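Local coordinates for putative NADH-flavin reductase (Lactobacillus casei ATCC 334, PDB 3H2S), which binds NADPH in a Rossmann-type fold and is probably an NAD(P)-dependent oxidoreductase, perhaps a flavin reductase, at residues A[104-107]-A[108-111]. Sequence-based numbering, arbitrary orientation.
With NDP (NADPH dihydro-nicotinamide-adenine-dinucleotide phosphate), chain C.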
ATOM      1  N   LEU A 104       5.437   8.914  11.649  1.00  7.21           N
ATOM      2  CA  LEU A 104       5.001   9.624  10.456  1.00  8.23           C
ATOM      3  C   LEU A 104       5.746  10.953  10.351  1.00 12.55           C
ATOM      4  O   LEU A 104       6.812  11.126  10.948  1.00 14.06           O
ATOM      5  CB  LEU A 104       3.480   9.828  10.502  1.00 12.18           C
ATOM      6  CG  LEU A 104       2.671   8.520  10.514  1.00 10.11           C
ATOM      7  CD1 LEU A 104       1.194   8.797  10.775  1.00 12.94           C
ATOM      8  CD2 LEU A 104       2.861   7.724   9.223  1.00  9.79           C
ATOM      9  N   GLY A 105       5.257  11.841   9.498  1.00 13.01           N
ATOM     10  CA  GLY A 105       5.905  13.123   9.291  1.00 11.53           C
ATOM     11  C   GLY A 105       5.102  14.254   9.897  1.00 11.15           C
ATOM     12  O   GLY A 105       3.919  14.096  10.215  1.00 10.18           O
ATOM     13  N   SER A 106       5.734  15.420   9.967  1.00 12.13           N
ATOM     14  CA  SER A 106       5.098  16.622  10.472  1.00 13.16           C
ATOM     15  C   SER A 106       4.160  17.234   9.426  1.00 13.80           C
ATOM     16  O   SER A 106       3.213  17.938   9.756  1.00 14.56           O
ATOM     17  CB  SER A 106       6.196  17.620  10.868  1.00 14.97           C
ATOM     18  OG  SER A 106       5.844  18.300  12.056  1.00 28.78           O
ATOM     19  N   ALA A 107       4.408  16.950   8.153  1.00 15.51           N
ATOM     20  CA  ALA A 107       3.687  17.621   7.066  1.00 16.59           C
ATOM     21  C   ALA A 107       2.228  17.177   6.920  1.00 14.49           C
ATOM     22  O   ALA A 107       1.434  17.832   6.246  1.00 16.45           O
ATOM     23  CB  ALA A 107       4.437  17.448   5.748  1.00 14.90           C
ATOM     24  N   SER A 108       1.872  16.076   7.574  1.00 11.48           N
ATOM     25  CA  SER A 108       0.486  15.607   7.574  1.00 11.75           C
ATOM     26  C   SER A 108      -0.305  16.196   8.740  1.00 11.85           C
ATOM     27  O   SER A 108      -1.482  15.882   8.927  1.00 12.31           O
ATOM     28  CB  SER A 108       0.434  14.073   7.585  1.00 13.68           C
ATOM     29  OG  SER A 108       0.936  13.532   8.796  1.00 13.40           O
ATOM     30  N   LEU A 109       0.375  16.983   9.576  1.00  9.59           N
ATOM     31  CA  LEU A 109      -0.287  17.717  10.654  1.00 10.47           C
ATOM     32  C   LEU A 109      -0.827  19.056  10.157  1.00 10.61           C
ATOM     33  O   LEU A 109      -0.284  19.640   9.211  1.00  9.17           O
ATOM     34  CB  LEU A 109       0.687  17.984  11.794  1.00  9.73           C
ATOM     35  CG  LEU A 109       1.288  16.803  12.542  1.00  9.57           C
ATOM     36  CD1 LEU A 109       2.440  17.293  13.421  1.00 11.87           C
ATOM     37  CD2 LEU A 109       0.216  16.082  13.341  1.00  8.12           C
ATOM     38  N   ALA A 110      -1.874  19.546  10.814  1.00 10.30           N
ATOM     39  CA  ALA A 110      -2.326  20.919  10.607  1.00 13.36           C
ATOM     40  C   ALA A 110      -1.375  21.920  11.267  1.00 12.53           C
ATOM     41  O   ALA A 110      -0.939  21.726  12.409  1.00 12.97           O
ATOM     42  CB  ALA A 110      -3.739  21.110  11.143  1.00 11.73           C
HETATM   43  N   MSE A 111      -1.173  23.054  10.605  1.00 12.61           N
HETATM   44  CA  MSE A 111      -0.686  24.243  11.288  1.00 15.94           C
HETATM   45  C   MSE A 111      -1.663  24.672  12.383  1.00 17.71           C
HETATM   46  O   MSE A 111      -2.867  24.416  12.292  1.00 16.61           O
HETATM   47  CB  MSE A 111      -0.488  25.395  10.289  1.00 16.81           C
HETATM   48  CG  MSE A 111       0.628  25.157   9.288  1.00 16.96           C
HETATM   49 SE   MSE A 111       2.419  25.152  10.106  1.00 38.00          SE
HETATM   50  CE  MSE A 111       3.436  25.736   8.532  1.00 37.60           C
TER
HETATM   51  PA  NDP C 301      17.430   7.563  10.246  1.00 15.04           P
HETATM   52  O1A NDP C 301      17.848   8.360   8.976  1.00 12.73           O
HETATM   53  O2A NDP C 301      18.272   7.690  11.469  1.00  9.47           O
HETATM   54  O5B NDP C 301      17.585   6.039   9.522  1.00 29.10           O
HETATM   55  C5B NDP C 301      16.359   5.294   9.741  1.00 25.25           C
HETATM   56  C4B NDP C 301      16.602   3.759   9.467  1.00 12.08           C
HETATM   57  O4B NDP C 301      16.302   3.503   8.109  1.00 10.89           O
HETATM   58  C3B NDP C 301      18.101   3.337   9.639  1.00 14.19           C
HETATM   59  O3B NDP C 301      18.096   2.266  10.530  1.00 15.92           O
HETATM   60  C2B NDP C 301      18.490   2.875   8.175  1.00 13.50           C
HETATM   61  O2B NDP C 301      19.429   1.865   8.066  1.00 15.08           O
HETATM   62  C1B NDP C 301      17.080   2.423   7.686  1.00 11.85           C
HETATM   63  N9A NDP C 301      17.021   2.407   6.215  1.00 13.22           N
HETATM   64  C8A NDP C 301      17.102   3.566   5.400  1.00 16.22           C
HETATM   65  N7A NDP C 301      16.994   3.295   4.097  1.00 16.77           N
HETATM   66  C5A NDP C 301      16.800   1.898   4.051  1.00 17.08           C
HETATM   67  C6A NDP C 301      16.597   1.054   2.945  1.00 14.64           C
HETATM   68  N6A NDP C 301      16.621   1.596   1.695  1.00 19.27           N
HETATM   69  N1A NDP C 301      16.693  -0.311   3.138  1.00 15.62           N
HETATM   70  C2A NDP C 301      16.657  -0.750   4.431  1.00 10.46           C
HETATM   71  N3A NDP C 301      16.645  -0.023   5.589  1.00 17.66           N
HETATM   72  C4A NDP C 301      16.803   1.325   5.353  1.00 16.10           C
HETATM   73  O3  NDP C 301      16.031   8.249  10.490  1.00 13.94           O
HETATM   74  PN  NDP C 301      15.227   9.023  11.669  1.00 12.69           P
HETATM   75  O1N NDP C 301      15.362   8.202  12.965  1.00  9.79           O
HETATM   76  O2N NDP C 301      15.906  10.357  11.737  1.00 13.11           O
HETATM   77  O5D NDP C 301      13.631   9.111  11.336  1.00 14.73           O
HETATM   78  C5D NDP C 301      12.703   8.118  11.781  1.00 12.53           C
HETATM   79  C4D NDP C 301      11.303   8.562  11.320  1.00  9.36           C
HETATM   80  O4D NDP C 301      11.167   9.906  11.751  1.00 12.34           O
HETATM   81  C3D NDP C 301      10.998   8.527   9.793  1.00 11.45           C
HETATM   82  O3D NDP C 301       9.673   8.205   9.580  1.00 11.90           O
HETATM   83  C2D NDP C 301      11.350  10.006   9.392  1.00 15.02           C
HETATM   84  O2D NDP C 301      10.613  10.422   8.270  1.00 14.55           O
HETATM   85  C1D NDP C 301      10.777  10.718  10.670  1.00  9.92           C
HETATM   86  N1N NDP C 301      11.208  12.112  10.740  1.00 14.14           N
HETATM   87  C2N NDP C 301      10.161  13.116  10.587  1.00 13.62           C
HETATM   88  C3N NDP C 301      10.669  14.549  10.424  1.00 15.60           C
HETATM   89  C7N NDP C 301       9.571  15.532  10.794  1.00 22.49           C
HETATM   90  O7N NDP C 301       8.420  15.316  10.441  1.00 27.19           O
HETATM   91  N7N NDP C 301       9.925  16.737  11.382  1.00 28.15           N
HETATM   92  C4N NDP C 301      12.030  14.917  10.977  1.00 14.22           C
HETATM   93  C5N NDP C 301      13.082  13.850  10.809  1.00 14.98           C
HETATM   94  C6N NDP C 301      12.632  12.406  10.767  1.00 14.77           C
HETATM   95  P2B NDP C 301      21.017   2.189   8.245  1.00 18.35           P
HETATM   96  O1X NDP C 301      21.298   2.517   9.756  1.00 18.31           O
HETATM   97  O2X NDP C 301      21.767   0.825   8.015  1.00 16.22           O
HETATM   98  O3X NDP C 301      21.475   3.295   7.357  1.00 21.30           O
HETATM   99  O   HOH W   1       3.046  12.132   7.579  1.00  8.93           O
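L109 folds back over the carbonyl of S106 and packs against it with both backbone and side chain. Its N donates a hydrogen bond to S106 O (3.0 Å) from well above the carbonyl plane, 54° out of it. The backbone sets L109 CB 3.2 Å from S106 O. CG of L109 stands beside its own backbone N (chi1 -63°), which brings the branch alongside the same oxygen, with CG 3.6 Å from S106 O, and CD1 reaches on to S106 OG at 3.8 Å. S106 through L109 thus make a type I beta turn closed by an i to i+3 bond, just beyond strand 99-103 of the Rossmann-type sheet, where loops at the strand ends line the cofactor site. The turn presents S106 N to the nicotinamide carboxamide of NADPH, and the two are joined by a 2.7 Å hydrogen bond from S106 N to O7N. On the G105 flank the contact is looser and water-mediated: a water accepts from G105 N (2.9 Å) and is hydrogen-bonded to S108 OG at 2.8 Å. That hydroxyl also bonds R209, while G105 O is taken by S157 OG. A107 is partly exposed and forms the open side of the turn, and beyond L109 the chain extends away to the solvent-exposed selenomethionine M111.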